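Long-range contacts in putative uncharacterized protein (Mycobacterium abscessus, PDB 3RR6), which is of unknown function but belongs to the fumarylacetoacetate hydrolase family and may act as a metal-dependent isomerase or acetylpyruvate hydrolase: residues S65-M70 against F92-T97; Q107-A112 against D169-L174; T113-E118 against N148-R153. One frame throughout, in Å; residues are numbered along the deposited sequence. Where two conformers were deposited one is given.

In the fold
Contact 3 is the buried one, whereas contacts 1 and 2 are partly buried and include exposed residues. Contacts 1 and 3 both pair antiparallel strands, 67-70 with 91-94 and 115-125 with 141-152; contact 2 instead packs the end of strand 106-107 and the loop after it against the approach to strand 172-179. That strand borders 141-152, and contact 3 lies nested within the chain loop closed by contact 2. Chemistry follows place: a backbone ladder flanked by apolar groups in contact 1, one hydroxyl, a water and a proline-phenylalanine contact in contact 2, and in contact 3 a ladder lined by acidic and basic side chains. Lys-94 of contact 1 joins all three, meeting Phe-171 O and Asp-149.

Contact 1. Residues S65-M70 against F92-T97; sequences SKVVAM and FIKPNT
Phe-92 carries CG between its backbone N and carbonyl carbon (chi1 44°), a torsion that folds the ring back over Ala-69. Phe-92 CE2 comes within 3.2 Å of Ala-69 CB, a tight contact, while Ala-69 O lies over one ring face, offset toward the rim. Val-67 CB meets Lys-94 CB at 4.0 Å, the two side chains crossing at a slant. These four residues share one face of the antiparallel ladder; Val-68 and Ile-93 occupy the other, where CG2 of Val-68 approaches CG1 of Ile-93. Two hydrogen-bonded pairs frame that non-hydrogen-bonded one. Ala-69 N reaches Phe-92 O at 2.8 Å, and Phe-92 N returns to Ala-69 O at 3.0 Å. Lys-94 N donates to Val-67 O over 2.8 Å, but the return bond from Val-67 N to Lys-94 O is weak at 3.3 Å. Beyond this weak bond, a water accepts from Asn-96 N at 2.9 Å and donates to Ser-65 O. Strand 228-230 continues the pairing on the far edge of 67-70. Bends at chi3 and chi4 carry Lys-94 NZ away to a salt bridge with Asp-149 and hydrogen bonds to the carbonyls of Lys-166 and Phe-171. The ladder thus supplies a largely apolar base from which one buried ammonium is delivered to a polar cluster, held there by three oxygens.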
loop_
_atom_site.group_PDB
_atom_site.type_symbol
_atom_site.label_atom_id
_atom_site.label_comp_id
_atom_site.label_asym_id
_atom_site.label_seq_id
_atom_site.Cartn_x
_atom_site.Cartn_y
_atom_site.Cartn_z
ATOM N N SER A 65 5.481 -11.344 1.999
ATOM C CA SER A 65 6.836 -11.863 1.779
ATOM C C SER A 65 7.711 -10.825 1.079
ATOM O O SER A 65 8.907 -10.747 1.341
ATOM C CB SER A 65 6.832 -13.195 1.024
ATOM O OG SER A 65 6.809 -13.035 -0.377
ATOM N N LYS A 66 7.108 -10.020 0.205
ATOM C CA LYS A 66 7.802 -8.946 -0.481
ATOM C C LYS A 66 6.803 -7.871 -0.859
ATOM O O LYS A 66 5.595 -8.137 -0.916
ATOM C CB LYS A 66 8.544 -9.451 -1.723
ATOM C CG LYS A 66 7.669 -10.106 -2.790
ATOM C CD LYS A 66 8.521 -10.596 -3.963
ATOM C CE LYS A 66 7.786 -11.515 -4.934
ATOM N NZ LYS A 66 7.286 -12.783 -4.323
ATOM N N VAL A 67 7.328 -6.670 -1.077
ATOM C CA VAL A 67 6.571 -5.536 -1.591
ATOM C C VAL A 67 7.208 -5.168 -2.929
ATOM O O VAL A 67 8.403 -4.868 -2.999
ATOM C CB VAL A 67 6.617 -4.308 -0.648
ATOM C CG1 VAL A 67 5.872 -3.129 -1.259
ATOM C CG2 VAL A 67 6.067 -4.671 0.738
ATOM N N VAL A 68 6.421 -5.230 -3.996
ATOM C CA VAL A 68 6.868 -4.790 -5.307
ATOM C C VAL A 68 6.173 -3.460 -5.547
ATOM O O VAL A 68 5.054 -3.249 -5.082
ATOM C CB VAL A 68 6.504 -5.828 -6.398
ATOM C CG1 VAL A 68 7.057 -5.411 -7.762
ATOM C CG2 VAL A 68 7.024 -7.211 -6.011
ATOM N N ALA A 69 6.853 -2.538 -6.213
ATOM C CA ALA A 69 6.301 -1.207 -6.435
ATOM C C ALA A 69 6.572 -0.723 -7.848
ATOM O O ALA A 69 7.603 -1.041 -8.445
ATOM C CB ALA A 69 6.864 -0.214 -5.423
ATOM N N MET A 70 5.600 0.015 -8.377
ATOM C CA MET A 70 5.725 0.680 -9.670
ATOM C C MET A 70 6.341 2.064 -9.514
ATOM O O MET A 70 6.037 2.777 -8.562
ATOM C CB MET A 70 4.335 0.870 -10.275
ATOM C CG MET A 70 3.636 -0.412 -10.695
ATOM S SD MET A 70 4.243 -1.077 -12.247
ATOM C CE MET A 70 3.633 0.209 -13.366
ATOM N N PHE A 92 10.371 -2.068 -8.681
ATOM C CA PHE A 92 11.431 -2.259 -7.686
ATOM C C PHE A 92 10.831 -2.943 -6.483
ATOM O O PHE A 92 9.610 -3.135 -6.418
ATOM C CB PHE A 92 12.077 -0.932 -7.302
ATOM C CG PHE A 92 11.098 0.159 -7.078
ATOM C CD1 PHE A 92 10.662 0.936 -8.150
ATOM C CD2 PHE A 92 10.582 0.401 -5.818
ATOM C CE1 PHE A 92 9.742 1.935 -7.969
ATOM C CE2 PHE A 92 9.647 1.418 -5.631
ATOM C CZ PHE A 92 9.229 2.174 -6.710
ATOM N N ILE A 93 11.693 -3.382 -5.573
ATOM C CA ILE A 93 11.253 -4.103 -4.389
ATOM C C ILE A 93 11.598 -3.339 -3.127
ATOM O O ILE A 93 12.694 -2.783 -3.003
ATOM C CB ILE A 93 11.859 -5.512 -4.322
ATOM C CG1 ILE A 93 11.212 -6.398 -5.381
ATOM C CG2 ILE A 93 11.672 -6.137 -2.935
ATOM C CD1 ILE A 93 11.972 -7.675 -5.661
ATOM N N LYS A 94 10.642 -3.307 -2.214
ATOM C CA LYS A 94 10.863 -2.846 -0.854
ATOM C C LYS A 94 10.858 -4.083 0.035
ATOM O O LYS A 94 10.015 -4.957 -0.126
ATOM C CB LYS A 94 9.782 -1.855 -0.439
ATOM C CG LYS A 94 9.839 -0.537 -1.228
ATOM C CD LYS A 94 8.578 0.323 -1.059
ATOM C CE LYS A 94 8.489 1.053 0.259
ATOM N NZ LYS A 94 9.281 2.346 0.303
ATOM N N PRO A 95 11.807 -4.175 0.975
ATOM C CA PRO A 95 11.821 -5.346 1.850
ATOM C C PRO A 95 10.640 -5.332 2.812
ATOM O O PRO A 95 10.153 -4.252 3.166
ATOM C CB PRO A 95 13.132 -5.187 2.609
ATOM C CG PRO A 95 13.348 -3.724 2.670
ATOM C CD PRO A 95 12.820 -3.183 1.361
ATOM N N ASN A 96 10.189 -6.501 3.267
ATOM C CA ASN A 96 9.044 -6.525 4.185
ATOM C C ASN A 96 9.363 -5.935 5.557
ATOM O O ASN A 96 8.466 -5.584 6.314
ATOM C CB ASN A 96 8.381 -7.912 4.271
ATOM C CG ASN A 96 9.261 -8.974 4.899
ATOM O OD1 ASN A 96 10.323 -8.689 5.450
ATOM N ND2 ASN A 96 8.808 -10.230 4.830
ATOM N N THR A 97 10.653 -5.755 5.834
ATOM C CA THR A 97 11.104 -5.088 7.036
ATOM C C THR A 97 10.832 -3.578 7.006
ATOM O O THR A 97 10.965 -2.910 8.040
ATOM C CB THR A 97 12.609 -5.339 7.239
ATOM O OG1 THR A 97 13.287 -5.081 6.003
ATOM C CG2 THR A 97 12.853 -6.796 7.660
HETATM O O HOH W 1 11.350 -8.892 2.187
#

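Contact 2. Residues Q107-A112 against D169-L174. With EDO (1,2-ethanediol), chain E.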
loop_
_atom_site.group_PDB
_atom_site.type_symbol
_atom_site.label_atom_id
_atom_site.label_comp_id
_atom_site.label_asym_id
_atom_site.label_seq_id
_atom_site.Cartn_x
_atom_site.Cartn_y
_atom_site.Cartn_z
ATOM N N GLN A 107 10.348 6.769 10.651
ATOM C CA GLN A 107 11.596 7.195 11.287
ATOM C C GLN A 107 12.591 7.646 10.233
ATOM O O GLN A 107 13.096 6.829 9.447
ATOM C CB GLN A 107 12.200 6.056 12.113
ATOM C CG GLN A 107 11.372 5.639 13.319
ATOM C CD GLN A 107 11.422 6.635 14.464
ATOM O OE1 GLN A 107 12.167 7.621 14.429
ATOM N NE2 GLN A 107 10.615 6.386 15.486
ATOM N N LEU A 108 12.881 8.945 10.202
ATOM C CA LEU A 108 13.805 9.472 9.214
ATOM C C LEU A 108 15.237 9.101 9.596
ATOM O O LEU A 108 15.687 9.439 10.693
ATOM C CB LEU A 108 13.651 10.986 9.078
ATOM C CG LEU A 108 12.252 11.491 8.710
ATOM C CD1 LEU A 108 12.299 13.005 8.506
ATOM C CD2 LEU A 108 11.709 10.784 7.462
ATOM N N PRO A 109 15.948 8.399 8.700
ATOM C CA PRO A 109 17.305 7.935 8.979
ATOM C C PRO A 109 18.297 9.070 9.137
ATOM O O PRO A 109 18.198 10.057 8.423
ATOM C CB PRO A 109 17.659 7.134 7.713
ATOM C CG PRO A 109 16.426 6.808 7.101
ATOM C CD PRO A 109 15.483 7.904 7.392
ATOM N N PRO A 110 19.273 8.930 10.050
ATOM C CA PRO A 110 20.274 9.987 10.163
ATOM C C PRO A 110 21.087 10.203 8.885
ATOM O O PRO A 110 21.618 11.295 8.686
ATOM C CB PRO A 110 21.187 9.520 11.310
ATOM C CG PRO A 110 20.791 8.169 11.649
ATOM C CD PRO A 110 19.497 7.823 10.994
ATOM N N SER A 111 21.167 9.186 8.030
ATOM C CA SER A 111 21.895 9.299 6.774
ATOM C C SER A 111 21.082 9.924 5.634
ATOM O O SER A 111 21.636 10.170 4.561
ATOM C CB SER A 111 22.407 7.929 6.331
ATOM O OG SER A 111 21.341 7.047 6.025
ATOM N N ALA A 112 19.791 10.169 5.862
ATOM C CA ALA A 112 18.905 10.716 4.825
ATOM C C ALA A 112 18.598 12.180 5.079
ATOM O O ALA A 112 18.147 12.540 6.167
ATOM C CB ALA A 112 17.602 9.928 4.762
ATOM N N ASP A 169 13.939 0.778 7.212
ATOM C CA ASP A 169 12.872 0.385 8.120
ATOM C C ASP A 169 11.890 1.570 8.258
ATOM O O ASP A 169 12.309 2.734 8.312
ATOM C CB ASP A 169 13.421 0.006 9.498
ATOM C CG ASP A 169 14.113 -1.359 9.549
ATOM O OD1 ASP A 169 14.282 -2.055 8.528
ATOM O OD2 ASP A 169 14.494 -1.741 10.684
ATOM N N THR A 170 10.601 1.238 8.294
ATOM C CA THR A 170 9.465 2.181 8.391
ATOM C C THR A 170 9.080 2.899 7.101
ATOM O O THR A 170 8.107 3.653 7.101
ATOM C CB THR A 170 9.597 3.237 9.544
ATOM O OG1 THR A 170 10.434 4.337 9.141
ATOM C CG2 THR A 170 10.109 2.611 10.821
ATOM N N PHE A 171 9.787 2.654 6.002
ATOM C CA PHE A 171 9.473 3.352 4.743
ATOM C C PHE A 171 8.332 2.737 3.912
ATOM O O PHE A 171 8.109 3.165 2.786
ATOM C CB PHE A 171 10.737 3.534 3.887
ATOM C CG PHE A 171 11.591 4.722 4.281
ATOM C CD1 PHE A 171 11.574 5.264 5.567
ATOM C CD2 PHE A 171 12.423 5.299 3.337
ATOM C CE1 PHE A 171 12.368 6.356 5.886
ATOM C CE2 PHE A 171 13.214 6.387 3.655
ATOM C CZ PHE A 171 13.190 6.912 4.925
ATOM N N CYS A 172 7.596 1.777 4.471
ATOM C CA CYS A 172 6.371 1.278 3.821
ATOM C C CYS A 172 5.160 1.219 4.755
ATOM O O CYS A 172 4.669 0.132 5.083
ATOM C CB CYS A 172 6.615 -0.091 3.175
ATOM S SG CYS A 172 5.363 -0.476 1.906
ATOM N N PRO A 173 4.632 2.394 5.150
ATOM C CA PRO A 173 3.307 2.379 5.762
ATOM C C PRO A 173 2.302 1.625 4.899
ATOM O O PRO A 173 2.267 1.808 3.675
ATOM C CB PRO A 173 2.944 3.865 5.849
ATOM C CG PRO A 173 4.275 4.565 5.926
ATOM C CD PRO A 173 5.212 3.749 5.102
ATOM N N LEU A 174 1.501 0.792 5.559
ATOM C CA LEU A 174 0.503 -0.037 4.904
ATOM C C LEU A 174 -0.728 -0.147 5.802
ATOM O O LEU A 174 -0.602 -0.426 6.995
ATOM C CB LEU A 174 1.101 -1.419 4.647
ATOM C CG LEU A 174 0.387 -2.327 3.653
ATOM C CD1 LEU A 174 0.527 -1.806 2.224
ATOM C CD2 LEU A 174 0.945 -3.752 3.767
HETATM C C1 EDO E . 22.575 3.830 5.216
HETATM O O1 EDO E . 21.886 4.843 4.484
HETATM C C2 EDO E . 24.067 4.022 5.052
HETATM O O2 EDO E . 24.477 5.231 5.720
HETATM O O HOH W 2 14.328 4.362 9.317
#
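Thr-170 turns OG1 between its own backbone N and carbonyl carbon (chi1 82°), bringing the hydroxyl to Gln-107 N, which donates to it at 2.9 Å along a fairly straight line (162° at the hydrogen). The same OG1 donates to Asp-169 O at 2.6 Å, in the carbonyl plane and on a lone pair, and these two bonds fix the rotation of the hydroxyl. A positive phi (78°) at Thr-170 marks the bend that brings OG1 back to the preceding carbonyl. Thr-170 CG2 packs against CG of Gln-107 in the conformer given. A water donates to both Gln-107 O and Asp-169 O, each at 2.8 Å, and so bridges the two backbones alongside the hydroxyl bond. Farther along, Phe-171 and Pro-109 meet tip to tip, ring CZ 3.5 Å from Pro-109 CD, with Gln-107 O near the plane of the phenyl at its edge. In the type I beta turn from Pro-109 to Ala-112, Ser-111 OG is hydrogen-bonded to O1 of a 1,2-ethanediol, probably from the crystallisation liquor, which also binds Arg-164 of helix 163-167. Leu-108 pairs by its backbone with Val-261 of strand 254-261, and Phe-171 with Val-150 of strand 141-152, so the contact bridges two sheets.

Contact 3. Residues T113-E118 against N148-R153; sequences TEVHHE and NDVSAR
Asn-148 sets CG anti to its backbone N (chi1 -168°), bringing OD1 across to accept from Glu-118 N at 3.0 Å, where a side chain takes the place of a strand carbonyl. Asp-149 next gives its N to Glu-118 O at 2.8 Å and forms the centre of an inverse gamma turn. Its side chain runs alongside that of Glu-118, the carboxylate planes turned 73° apart, with OD2 of Asp-149 3.4 Å from Glu-118 OE1. Val-150 presses CG1 against CG1 of Val-115 at 3.4 Å, a close methyl-methyl approach. Ser-151 makes a hydrogen-bonded antiparallel pair with His-116: His-116 N donates to Ser-151 O at 2.8 Å, and Ser-151 N to His-116 O. Its OG donates to Asp-149 O from above the carbonyl plane and is hydrogen-bonded to Lys-166 NZ. Ala-152, facing Val-115, is the N-cap of helix 153-159. Arg-153 then sends its N almost along the C=O axis of Glu-114, at 2.8 Å. With CG anti to its carbonyl carbon (chi1 -53°), Arg-153 sets CG 3.4 Å from the His-116 ring centroid, a CH-pi contact over the face; bends at chi2 and chi3 turn the guanidinium nearly perpendicular to the ring. Salt bridges from Lys-94 and Lys-166 to Asp-149 should offset the neighbouring acidic groups. The paired carboxylates of Glu-118 and Asp-149, where both strands are interrupted, are consistent with the acidic metal site expected in this family.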
loop_
_atom_site.group_PDB
_atom_site.type_symbol
_atom_site.label_atom_id
_atom_site.label_comp_id
_atom_site.label_asym_id
_atom_site.label_seq_id
_atom_site.Cartn_x
_atom_site.Cartn_y
_atom_site.Cartn_z
ATOM N N THR A 113 18.826 13.009 4.065
ATOM C CA THR A 113 18.590 14.448 4.153
ATOM C C THR A 113 17.305 14.934 3.473
ATOM O O THR A 113 16.843 16.041 3.763
ATOM C CB THR A 113 19.771 15.246 3.547
ATOM O OG1 THR A 113 19.814 15.058 2.127
ATOM C CG2 THR A 113 21.098 14.813 4.174
ATOM N N GLU A 114 16.733 14.138 2.568
ATOM C CA GLU A 114 15.553 14.555 1.810
ATOM C C GLU A 114 14.618 13.368 1.609
ATOM O O GLU A 114 14.860 12.536 0.730
ATOM C CB GLU A 114 15.970 15.101 0.443
ATOM C CG GLU A 114 14.827 15.673 -0.364
ATOM C CD GLU A 114 15.258 16.259 -1.700
ATOM O OE1 GLU A 114 14.361 16.698 -2.457
ATOM O OE2 GLU A 114 16.475 16.281 -2.005
ATOM N N VAL A 115 13.563 13.295 2.416
ATOM C CA VAL A 115 12.657 12.144 2.399
ATOM C C VAL A 115 11.278 12.595 1.927
ATOM O O VAL A 115 10.750 13.588 2.423
ATOM C CB VAL A 115 12.559 11.491 3.789
ATOM C CG1 VAL A 115 11.564 10.315 3.768
ATOM C CG2 VAL A 115 13.941 10.994 4.240
ATOM N N HIS A 116 10.711 11.879 0.953
ATOM C CA HIS A 116 9.429 12.251 0.350
ATOM C C HIS A 116 8.339 11.221 0.580
ATOM O O HIS A 116 8.622 10.024 0.689
ATOM C CB HIS A 116 9.601 12.438 -1.156
ATOM C CG HIS A 116 10.352 13.673 -1.530
ATOM N ND1 HIS A 116 10.334 14.188 -2.807
ATOM C CD2 HIS A 116 11.132 14.505 -0.799
ATOM C CE1 HIS A 116 11.079 15.280 -2.846
ATOM N NE2 HIS A 116 11.573 15.497 -1.643
ATOM N N HIS A 117 7.097 11.700 0.641
ATOM C CA HIS A 117 5.908 10.852 0.644
ATOM C C HIS A 117 5.490 10.486 -0.775
ATOM O O HIS A 117 5.625 11.292 -1.700
ATOM C CB HIS A 117 4.718 11.563 1.329
ATOM C CG HIS A 117 4.364 12.898 0.728
ATOM N ND1 HIS A 117 3.679 13.031 -0.463
ATOM C CD2 HIS A 117 4.599 14.158 1.165
ATOM C CE1 HIS A 117 3.518 14.316 -0.735
ATOM N NE2 HIS A 117 4.065 15.023 0.237
ATOM N N GLU A 118 4.904 9.302 -0.917
ATOM C CA GLU A 118 4.350 8.831 -2.194
ATOM C C GLU A 118 3.118 7.976 -1.902
ATOM O O GLU A 118 3.223 6.777 -1.636
ATOM C CB GLU A 118 5.401 8.038 -2.995
ATOM C CG GLU A 118 6.636 8.882 -3.351
ATOM C CD GLU A 118 7.650 8.211 -4.248
ATOM O OE1 GLU A 118 7.410 7.094 -4.724
ATOM O OE2 GLU A 118 8.726 8.831 -4.458
ATOM N N ASN A 148 2.327 3.918 1.412
ATOM C CA ASN A 148 3.115 5.144 1.269
ATOM C C ASN A 148 4.538 4.712 0.919
ATOM O O ASN A 148 5.235 4.137 1.757
ATOM C CB ASN A 148 3.050 5.932 2.581
ATOM C CG ASN A 148 3.574 7.359 2.479
ATOM O OD1 ASN A 148 4.245 7.728 1.524
ATOM N ND2 ASN A 148 3.283 8.167 3.510
ATOM N N ASP A 149 4.953 4.932 -0.325
ATOM C CA ASP A 149 6.286 4.529 -0.790
ATOM C C ASP A 149 7.282 5.613 -0.385
ATOM O O ASP A 149 7.737 6.416 -1.211
ATOM C CB ASP A 149 6.293 4.297 -2.307
ATOM C CG ASP A 149 7.649 3.817 -2.849
ATOM O OD1 ASP A 149 8.578 3.510 -2.079
ATOM O OD2 ASP A 149 7.789 3.745 -4.095
ATOM N N VAL A 150 7.614 5.629 0.901
ATOM C CA VAL A 150 8.501 6.645 1.448
ATOM C C VAL A 150 9.899 6.458 0.847
ATOM O O VAL A 150 10.395 5.328 0.739
ATOM C CB VAL A 150 8.552 6.597 2.991
ATOM C CG1 VAL A 150 9.467 7.710 3.545
ATOM C CG2 VAL A 150 7.141 6.730 3.607
ATOM N N SER A 151 10.516 7.568 0.434
ATOM C CA SER A 151 11.731 7.517 -0.379
ATOM C C SER A 151 12.739 8.592 0.020
ATOM O O SER A 151 12.394 9.779 0.047
ATOM C CB SER A 151 11.368 7.737 -1.859
ATOM O OG SER A 151 10.370 6.821 -2.300
ATOM N N ALA A 152 13.976 8.187 0.284
ATOM C CA ALA A 152 15.079 9.128 0.506
ATOM C C ALA A 152 15.676 9.546 -0.834
ATOM O O ALA A 152 16.487 8.828 -1.434
ATOM C CB ALA A 152 16.149 8.512 1.421
ATOM N N ARG A 153 15.244 10.709 -1.316
ATOM C CA ARG A 153 15.638 11.182 -2.646
ATOM C C ARG A 153 17.154 11.354 -2.766
ATOM O O ARG A 153 17.723 11.129 -3.836
ATOM C CB ARG A 153 14.935 12.509 -2.987
ATOM C CG ARG A 153 13.418 12.535 -2.849
ATOM C CD ARG A 153 12.685 11.461 -3.649
ATOM N NE ARG A 153 12.863 11.587 -5.098
ATOM C CZ ARG A 153 12.005 12.171 -5.938
ATOM N NH1 ARG A 153 10.873 12.719 -5.505
ATOM N NH2 ARG A 153 12.287 12.211 -7.239
#